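Local atomic coordinates of chain length determinant protein (Shigella flexneri, PDB entry 4E2H), a protein that helps determine the chain length of lipopolysaccharide O-antigen, probably as an oligomer anchored in the inner membrane with a large periplasmic domain. Residues Q154-L159 with S193-E198; N30-I35 with K120-N125. One frame throughout, in Å; residues are numbered along the deposited sequence.

Interaction 1: Q154-L159 with S193-E198; sequences QIQEAL and SMIKHE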
ATOM      1  N   GLN C 154      14.209 -27.860 -24.440  1.00 33.35           N
ATOM      2  CA  GLN C 154      15.227 -28.749 -23.882  1.00 34.20           C
ATOM      3  C   GLN C 154      14.827 -30.197 -24.096  1.00 34.87           C
ATOM      4  O   GLN C 154      15.632 -31.022 -24.504  1.00 37.98           O
ATOM      5  CB  GLN C 154      15.441 -28.461 -22.390  1.00 30.42           C
ATOM      6  CG  GLN C 154      16.152 -27.142 -22.158  1.00 33.55           C
ATOM      7  CD  GLN C 154      16.539 -26.917 -20.716  1.00 32.73           C
ATOM      8  OE1 GLN C 154      15.808 -27.308 -19.783  1.00 30.44           O
ATOM      9  NE2 GLN C 154      17.707 -26.299 -20.513  1.00 25.45           N
ATOM     10  N   ILE C 155      13.569 -30.497 -23.816  1.00 36.52           N
ATOM     11  CA  ILE C 155      13.040 -31.826 -24.050  1.00 36.86           C
ATOM     12  C   ILE C 155      13.079 -32.202 -25.539  1.00 38.58           C
ATOM     13  O   ILE C 155      13.587 -33.268 -25.871  1.00 40.14           O
ATOM     14  CB  ILE C 155      11.622 -31.994 -23.443  1.00 35.37           C
ATOM     15  CG1 ILE C 155      11.733 -32.220 -21.933  1.00 35.76           C
ATOM     16  CG2 ILE C 155      10.883 -33.143 -24.108  1.00 34.77           C
ATOM     17  CD1 ILE C 155      10.695 -31.472 -21.104  1.00 36.13           C
ATOM     18  N   GLN C 156      12.571 -31.346 -26.431  1.00 40.40           N
ATOM     19  CA  GLN C 156      12.645 -31.627 -27.880  1.00 43.45           C
ATOM     20  C   GLN C 156      14.064 -31.985 -28.298  1.00 41.56           C
ATOM     21  O   GLN C 156      14.277 -32.827 -29.167  1.00 41.83           O
ATOM     22  CB  GLN C 156      12.163 -30.438 -28.725  1.00 43.28           C
ATOM     23  CG  GLN C 156      10.747 -30.605 -29.290  1.00 52.89           C
ATOM     24  CD  GLN C 156       9.977 -29.280 -29.388  1.00 53.66           C
ATOM     25  OE1 GLN C 156      10.551 -28.199 -29.222  1.00 53.41           O
ATOM     26  NE2 GLN C 156       8.670 -29.366 -29.652  1.00 52.60           N
ATOM     27  N   GLU C 157      15.024 -31.338 -27.652  1.00 42.55           N
ATOM     28  CA  GLU C 157      16.417 -31.434 -28.023  1.00 43.63           C
ATOM     29  C   GLU C 157      16.978 -32.774 -27.581  1.00 46.78           C
ATOM     30  O   GLU C 157      17.659 -33.475 -28.348  1.00 47.49           O
ATOM     31  CB  GLU C 157      17.183 -30.290 -27.375  1.00 40.33           C
ATOM     32  CG  GLU C 157      18.609 -30.148 -27.795  1.00 47.99           C
ATOM     33  CD  GLU C 157      18.762 -29.464 -29.161  1.00 55.53           C
ATOM     34  OE1 GLU C 157      17.714 -29.138 -29.798  1.00 54.19           O
ATOM     35  OE2 GLU C 157      19.935 -29.251 -29.592  1.00 49.24           O
ATOM     36  N   ALA C 158      16.679 -33.143 -26.342  1.00 36.05           N
ATOM     37  CA  ALA C 158      17.215 -34.385 -25.795  1.00 38.99           C
ATOM     38  C   ALA C 158      16.582 -35.626 -26.448  1.00 40.42           C
ATOM     39  O   ALA C 158      17.064 -36.749 -26.275  1.00 37.35           O
ATOM     40  CB  ALA C 158      17.038 -34.427 -24.289  1.00 37.51           C
ATOM     41  N   LEU C 159      15.491 -35.428 -27.181  1.00 45.01           N
ATOM     42  CA  LEU C 159      14.816 -36.547 -27.809  1.00 46.18           C
ATOM     43  C   LEU C 159      15.692 -37.004 -28.951  1.00 49.26           C
ATOM     44  O   LEU C 159      15.849 -38.205 -29.183  1.00 45.44           O
ATOM     45  CB  LEU C 159      13.452 -36.144 -28.347  1.00 45.50           C
ATOM     46  CG  LEU C 159      12.718 -37.220 -29.137  1.00 43.66           C
ATOM     47  CD1 LEU C 159      12.463 -38.421 -28.256  1.00 45.35           C
ATOM     48  CD2 LEU C 159      11.412 -36.657 -29.637  1.00 50.34           C
ATOM     49  N   SER C 193       6.303 -38.627 -25.389  1.00 67.04           N
ATOM     50  CA  SER C 193       5.024 -38.345 -24.758  1.00 65.99           C
ATOM     51  C   SER C 193       5.389 -37.455 -23.593  1.00 68.84           C
ATOM     52  O   SER C 193       5.855 -37.949 -22.571  1.00 73.86           O
ATOM     53  CB  SER C 193       4.400 -39.626 -24.225  1.00 73.10           C
ATOM     54  OG  SER C 193       3.762 -39.385 -22.977  1.00 71.24           O
HETATM   55  N   MSE C 194       5.181 -36.154 -23.744  1.00 49.44           N
HETATM   56  CA  MSE C 194       5.791 -35.168 -22.865  1.00 49.55           C
HETATM   57  C   MSE C 194       5.788 -33.934 -23.717  1.00 49.03           C
HETATM   58  O   MSE C 194       5.299 -32.890 -23.306  1.00 53.50           O
HETATM   59  CB  MSE C 194       7.214 -35.589 -22.501  1.00 46.11           C
HETATM   60  CG  MSE C 194       7.958 -34.643 -21.569  1.00 46.88           C
HETATM   61 SE   MSE C 194       8.838 -35.595 -20.066  0.66 55.73          SE
HETATM   62  CE  MSE C 194      10.649 -34.896 -20.299  1.00 38.77           C
ATOM     63  N   ILE C 195       6.296 -34.082 -24.934  1.00 43.85           N
ATOM     64  CA  ILE C 195       6.066 -33.112 -25.990  1.00 46.26           C
ATOM     65  C   ILE C 195       4.635 -33.283 -26.514  1.00 49.60           C
ATOM     66  O   ILE C 195       3.945 -32.303 -26.790  1.00 55.06           O
ATOM     67  CB  ILE C 195       7.111 -33.276 -27.136  1.00 46.14           C
ATOM     68  CG1 ILE C 195       8.526 -33.134 -26.557  1.00 43.47           C
ATOM     69  CG2 ILE C 195       6.890 -32.248 -28.229  1.00 42.03           C
ATOM     70  CD1 ILE C 195       9.575 -33.955 -27.290  1.00 44.23           C
ATOM     71  N   LYS C 196       4.194 -34.532 -26.646  1.00 40.79           N
ATOM     72  CA  LYS C 196       2.792 -34.848 -26.917  1.00 43.45           C
ATOM     73  C   LYS C 196       1.844 -34.215 -25.880  1.00 46.91           C
ATOM     74  O   LYS C 196       0.698 -33.870 -26.191  1.00 42.98           O
ATOM     75  CB  LYS C 196       2.599 -36.370 -26.936  1.00 46.03           C
ATOM     76  CG  LYS C 196       1.598 -36.869 -27.975  1.00 54.62           C
ATOM     77  CD  LYS C 196       0.271 -37.360 -27.346  1.00 57.54           C
ATOM     78  CE  LYS C 196      -0.803 -37.635 -28.421  1.00 64.88           C
ATOM     79  NZ  LYS C 196      -0.317 -38.370 -29.632  1.00 63.69           N
ATOM     80  N   HIS C 197       2.311 -34.073 -24.644  1.00 62.67           N
ATOM     81  CA  HIS C 197       1.439 -33.595 -23.575  1.00 61.77           C
ATOM     82  C   HIS C 197       1.961 -32.339 -22.917  1.00 63.65           C
ATOM     83  O   HIS C 197       1.792 -32.144 -21.709  1.00 66.34           O
ATOM     84  CB  HIS C 197       1.234 -34.682 -22.530  1.00 65.80           C
ATOM     85  CG  HIS C 197       0.695 -35.962 -23.088  1.00 68.48           C
ATOM     86  ND1 HIS C 197       1.309 -37.178 -22.899  1.00 67.65           N
ATOM     87  CD2 HIS C 197      -0.422 -36.212 -23.825  1.00 66.96           C
ATOM     88  CE1 HIS C 197       0.605 -38.125 -23.493  1.00 68.23           C
ATOM     89  NE2 HIS C 197      -0.443 -37.572 -24.056  1.00 72.75           N
ATOM     90  N   GLU C 198       2.581 -31.494 -23.734  1.00 62.39           N
ATOM     91  CA  GLU C 198       3.147 -30.221 -23.319  1.00 58.79           C
ATOM     92  C   GLU C 198       2.061 -29.167 -23.148  1.00 58.85           C
ATOM     93  O   GLU C 198       2.268 -28.138 -22.496  1.00 65.14           O
ATOM     94  CB  GLU C 198       4.200 -29.787 -24.355  1.00 57.99           C
ATOM     95  CG  GLU C 198       3.981 -28.419 -24.995  1.00 60.51           C
ATOM     96  CD  GLU C 198       2.693 -28.333 -25.814  1.00 66.38           C
ATOM     97  OE1 GLU C 198       2.179 -27.208 -26.002  1.00 68.22           O
ATOM     98  OE2 GLU C 198       2.190 -29.385 -26.272  1.00 67.57           O
TER

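Interaction 2: N30-I35 with K120-N125; sequences NAMNVI and KDLKDN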
ATOM      1  N   ASN C  30     -11.033  -1.032   5.547  1.00 59.23           N
ATOM      2  CA  ASN C  30     -10.954  -2.372   5.014  1.00 58.55           C
ATOM      3  C   ASN C  30     -10.664  -2.321   3.522  1.00 58.55           C
ATOM      4  O   ASN C  30      -9.724  -2.958   3.051  1.00 57.20           O
ATOM      5  CB  ASN C  30     -12.255  -3.111   5.273  1.00 61.91           C
ATOM      6  CG  ASN C  30     -12.438  -4.279   4.349  1.00 65.19           C
ATOM      7  OD1 ASN C  30     -11.707  -5.277   4.434  1.00 63.62           O
ATOM      8  ND2 ASN C  30     -13.426  -4.175   3.454  1.00 62.40           N
ATOM      9  N   ALA C  31     -11.465  -1.541   2.793  1.00 41.19           N
ATOM     10  CA  ALA C  31     -11.299  -1.403   1.350  1.00 35.25           C
ATOM     11  C   ALA C  31      -9.856  -1.084   1.019  1.00 40.18           C
ATOM     12  O   ALA C  31      -9.200  -1.831   0.302  1.00 36.77           O
ATOM     13  CB  ALA C  31     -12.196  -0.321   0.796  1.00 29.52           C
HETATM   14  N   MSE C  32      -9.353   0.029   1.536  1.00 46.51           N
HETATM   15  CA  MSE C  32      -7.998   0.446   1.177  1.00 48.18           C
HETATM   16  C   MSE C  32      -6.920  -0.584   1.533  1.00 51.06           C
HETATM   17  O   MSE C  32      -5.820  -0.573   0.955  1.00 47.44           O
HETATM   18  CB  MSE C  32      -7.681   1.798   1.785  1.00 43.74           C
HETATM   19  CG  MSE C  32      -8.673   2.839   1.364  1.00 52.36           C
HETATM   20 SE   MSE C  32      -8.169   3.707  -0.266  0.52 46.80          SE
HETATM   21  CE  MSE C  32      -9.934   4.330  -0.804  1.00 52.86           C
ATOM     22  N   ASN C  33      -7.222  -1.464   2.483  1.00 54.30           N
ATOM     23  CA  ASN C  33      -6.308  -2.558   2.772  1.00 57.78           C
ATOM     24  C   ASN C  33      -6.346  -3.637   1.671  1.00 61.15           C
ATOM     25  O   ASN C  33      -5.300  -4.154   1.273  1.00 58.88           O
ATOM     26  CB  ASN C  33      -6.535  -3.134   4.172  1.00 61.51           C
ATOM     27  CG  ASN C  33      -5.588  -2.534   5.205  1.00 65.51           C
ATOM     28  OD1 ASN C  33      -4.465  -3.018   5.393  1.00 66.56           O
ATOM     29  ND2 ASN C  33      -6.036  -1.469   5.876  1.00 62.22           N
ATOM     30  N   VAL C  34      -7.541  -3.952   1.165  1.00 47.97           N
ATOM     31  CA  VAL C  34      -7.674  -4.766  -0.042  1.00 45.20           C
ATOM     32  C   VAL C  34      -6.896  -4.181  -1.221  1.00 48.53           C
ATOM     33  O   VAL C  34      -5.921  -4.770  -1.696  1.00 53.27           O
ATOM     34  CB  VAL C  34      -9.140  -4.872  -0.485  1.00 44.75           C
ATOM     35  CG1 VAL C  34      -9.236  -5.586  -1.843  1.00 47.85           C
ATOM     36  CG2 VAL C  34      -9.945  -5.589   0.559  1.00 45.37           C
ATOM     37  N   ILE C  35      -7.358  -3.025  -1.693  1.00 53.60           N
ATOM     38  CA  ILE C  35      -6.797  -2.314  -2.843  1.00 54.06           C
ATOM     39  C   ILE C  35      -5.253  -2.152  -2.855  1.00 55.19           C
ATOM     40  O   ILE C  35      -4.609  -2.393  -3.876  1.00 59.82           O
ATOM     41  CB  ILE C  35      -7.507  -0.952  -2.996  1.00 53.89           C
ATOM     42  CG1 ILE C  35      -8.965  -1.173  -3.408  1.00 55.10           C
ATOM     43  CG2 ILE C  35      -6.782  -0.046  -3.979  1.00 55.14           C
ATOM     44  CD1 ILE C  35      -9.875   0.037  -3.141  1.00 53.35           C
ATOM     45  N   LYS C 120     -16.627   8.380  -5.867  1.00 60.05           N
ATOM     46  CA  LYS C 120     -15.897   8.476  -7.128  1.00 66.29           C
ATOM     47  C   LYS C 120     -14.418   8.114  -6.971  1.00 66.31           C
ATOM     48  O   LYS C 120     -13.854   7.396  -7.798  1.00 65.31           O
ATOM     49  CB  LYS C 120     -16.024   9.882  -7.716  1.00 63.76           C
ATOM     50  CG  LYS C 120     -14.944  10.231  -8.723  1.00 65.64           C
ATOM     51  CD  LYS C 120     -15.484  10.198 -10.155  1.00 74.51           C
ATOM     52  CE  LYS C 120     -14.438  10.670 -11.179  1.00 73.39           C
ATOM     53  NZ  LYS C 120     -13.550   9.564 -11.678  1.00 72.66           N
ATOM     54  N   ASP C 121     -13.802   8.619  -5.905  1.00 66.83           N
ATOM     55  CA  ASP C 121     -12.381   8.403  -5.640  1.00 67.13           C
ATOM     56  C   ASP C 121     -12.134   6.941  -5.313  1.00 66.32           C
ATOM     57  O   ASP C 121     -11.030   6.425  -5.496  1.00 61.45           O
ATOM     58  CB  ASP C 121     -11.926   9.302  -4.481  1.00 66.35           C
ATOM     59  CG  ASP C 121     -10.429   9.215  -4.205  1.00 69.46           C
ATOM     60  OD1 ASP C 121      -9.654   9.966  -4.845  1.00 69.67           O
ATOM     61  OD2 ASP C 121     -10.030   8.409  -3.330  1.00 67.26           O
ATOM     62  N   LEU C 122     -13.176   6.273  -4.834  1.00 56.75           N
ATOM     63  CA  LEU C 122     -13.070   4.861  -4.522  1.00 52.31           C
ATOM     64  C   LEU C 122     -13.091   3.982  -5.763  1.00 57.37           C
ATOM     65  O   LEU C 122     -12.406   2.972  -5.790  1.00 54.88           O
ATOM     66  CB  LEU C 122     -14.173   4.414  -3.589  1.00 52.97           C
ATOM     67  CG  LEU C 122     -14.125   2.893  -3.484  1.00 54.91           C
ATOM     68  CD1 LEU C 122     -13.491   2.492  -2.171  1.00 52.95           C
ATOM     69  CD2 LEU C 122     -15.523   2.324  -3.593  1.00 55.03           C
ATOM     70  N   LYS C 123     -13.873   4.344  -6.780  1.00 60.69           N
ATOM     71  CA  LYS C 123     -13.850   3.569  -8.021  1.00 53.83           C
ATOM     72  C   LYS C 123     -12.521   3.809  -8.723  1.00 57.58           C
ATOM     73  O   LYS C 123     -11.963   2.909  -9.367  1.00 57.85           O
ATOM     74  CB  LYS C 123     -15.037   3.888  -8.934  1.00 54.55           C
ATOM     75  CG  LYS C 123     -14.848   5.096  -9.848  1.00 63.51           C
ATOM     76  CD  LYS C 123     -16.115   5.382 -10.688  1.00 70.20           C
ATOM     77  CE  LYS C 123     -16.303   6.902 -10.911  1.00 74.75           C
ATOM     78  NZ  LYS C 123     -17.660   7.277 -11.437  1.00 69.03           N
ATOM     79  N   ASP C 124     -12.001   5.023  -8.581  1.00 63.88           N
ATOM     80  CA  ASP C 124     -10.682   5.353  -9.108  1.00 59.25           C
ATOM     81  C   ASP C 124      -9.664   4.409  -8.486  1.00 57.15           C
ATOM     82  O   ASP C 124      -9.038   3.627  -9.178  1.00 61.39           O
ATOM     83  CB  ASP C 124     -10.301   6.798  -8.767  1.00 64.88           C
ATOM     84  CG  ASP C 124     -11.191   7.840  -9.457  1.00 69.55           C
ATOM     85  OD1 ASP C 124     -11.975   7.474 -10.369  1.00 71.89           O
ATOM     86  OD2 ASP C 124     -11.082   9.040  -9.093  1.00 66.91           O
ATOM     87  N   ASN C 125      -9.515   4.492  -7.170  1.00 48.90           N
ATOM     88  CA  ASN C 125      -8.583   3.666  -6.408  1.00 50.27           C
ATOM     89  C   ASN C 125      -8.645   2.198  -6.811  1.00 49.98           C
ATOM     90  O   ASN C 125      -7.609   1.528  -6.913  1.00 46.13           O
ATOM     91  CB  ASN C 125      -8.884   3.767  -4.900  1.00 51.70           C
ATOM     92  CG  ASN C 125      -8.159   4.913  -4.219  1.00 53.10           C
ATOM     93  OD1 ASN C 125      -7.203   4.703  -3.471  1.00 54.89           O
ATOM     94  ND2 ASN C 125      -8.632   6.131  -4.450  1.00 53.80           N
TER

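Interaction 1: Q154-L159 with S193-E198
I155 and I195 meet through branches that their first torsions put in place: in I155 chi1 of -79° sets CG1 anti to the carbonyl carbon, and the second branch, CG2, is then anti to the backbone N; in I195 chi1 of -57° sets CG1 anti to the carbonyl carbon. The two side chains lie alongside with opposed directions, with I155 CG2 3.4 Å from I195 CG1 and 3.5 Å from I195 CD1. The other branch of I155 serves selenomethionine M194, whose bent chain runs roughly perpendicular to it and brings the terminal methyl, CE, to 3.3 Å from I155 CG1 and 3.5 Å from I155 CD1.

Both isoleucines thus sit on the seam between the long helix 97-164 and the short helix 187-195, which packs back against the C-terminal part of helix 97-164 in the elongated, helix-rich periplasmic domain of this Wzz family protein. The nearest pair of CA atoms is Q156 and I195, 7.0 Å apart.

Around this apolar centre the contacts are looser. I195 CD1 lies 4.0 Å from L159 CD2, and L159 also packs on S188 and L191 of helix 187-195. On the exposed side, the Q156 side chain, bent at chi2, ends with NE2 3.7 Å from I195 CG2, a van der Waals approach to a methyl. R201 touches both I155 and M194, while S193 and H197 pack on Y161 of the second subunit.

Interaction 2: N30-I35 with K120-N125
A31, M32 and I35 of helix 26-35 pack on L122 and N125 of helix 97-164 as a near-parallel helix pair, the short segments inclined by 22° with axes 11.2 Å apart, close to the centre of the elongated domain. The apolar contacts gather on one methyl: L122 CD1 lies 4.3 Å from A31 CB and 4.2 Å from CE of selenomethionine M32, with I35 CD1 slightly farther off. These separations describe light van der Waals contact.

Mixed contacts centre on N125. M32 has CG anti to its carbonyl carbon (chi1 -57°) and then bends at chi2; its side chain lies nearly square across that of N125, with SE 3.5 Å from OD1. I35 CG2, the branch anti to its backbone N, lies 3.4 Å from the backbone O of N125, and V22 of the third subunit also packs on N125.

Hydrogen bonding secures the N125 amide on both of its ends. OD1 pairs with Y36 OH just beyond the first segment. The ND2 bond to D121 O is 2.6 Å long with an N-H...O angle of 157°; ND2 lies above the carbonyl plane, whereas N125 N reaches the same oxygen from the opposite face.

Interactions 1 and 2 share helix 97-164, which carries one segment of each: 120-125 near the middle of the chain and 154-159 well toward one end of it. Their centres are about 46 Å apart and their nearest atoms about 32 Å, so neither touches the other directly. The centre of interaction 2 lies about 5 Å from the centre of the chain and that of interaction 1 about 42 Å, which separates a central contact from a distal one. In sequence, both segments of interaction 2 precede those of interaction 1. Both also border the third subunit: V22 of the third subunit packs on N125 and V204 of the third subunit on Q154, placing the shared helix at a subunit interface at both levels.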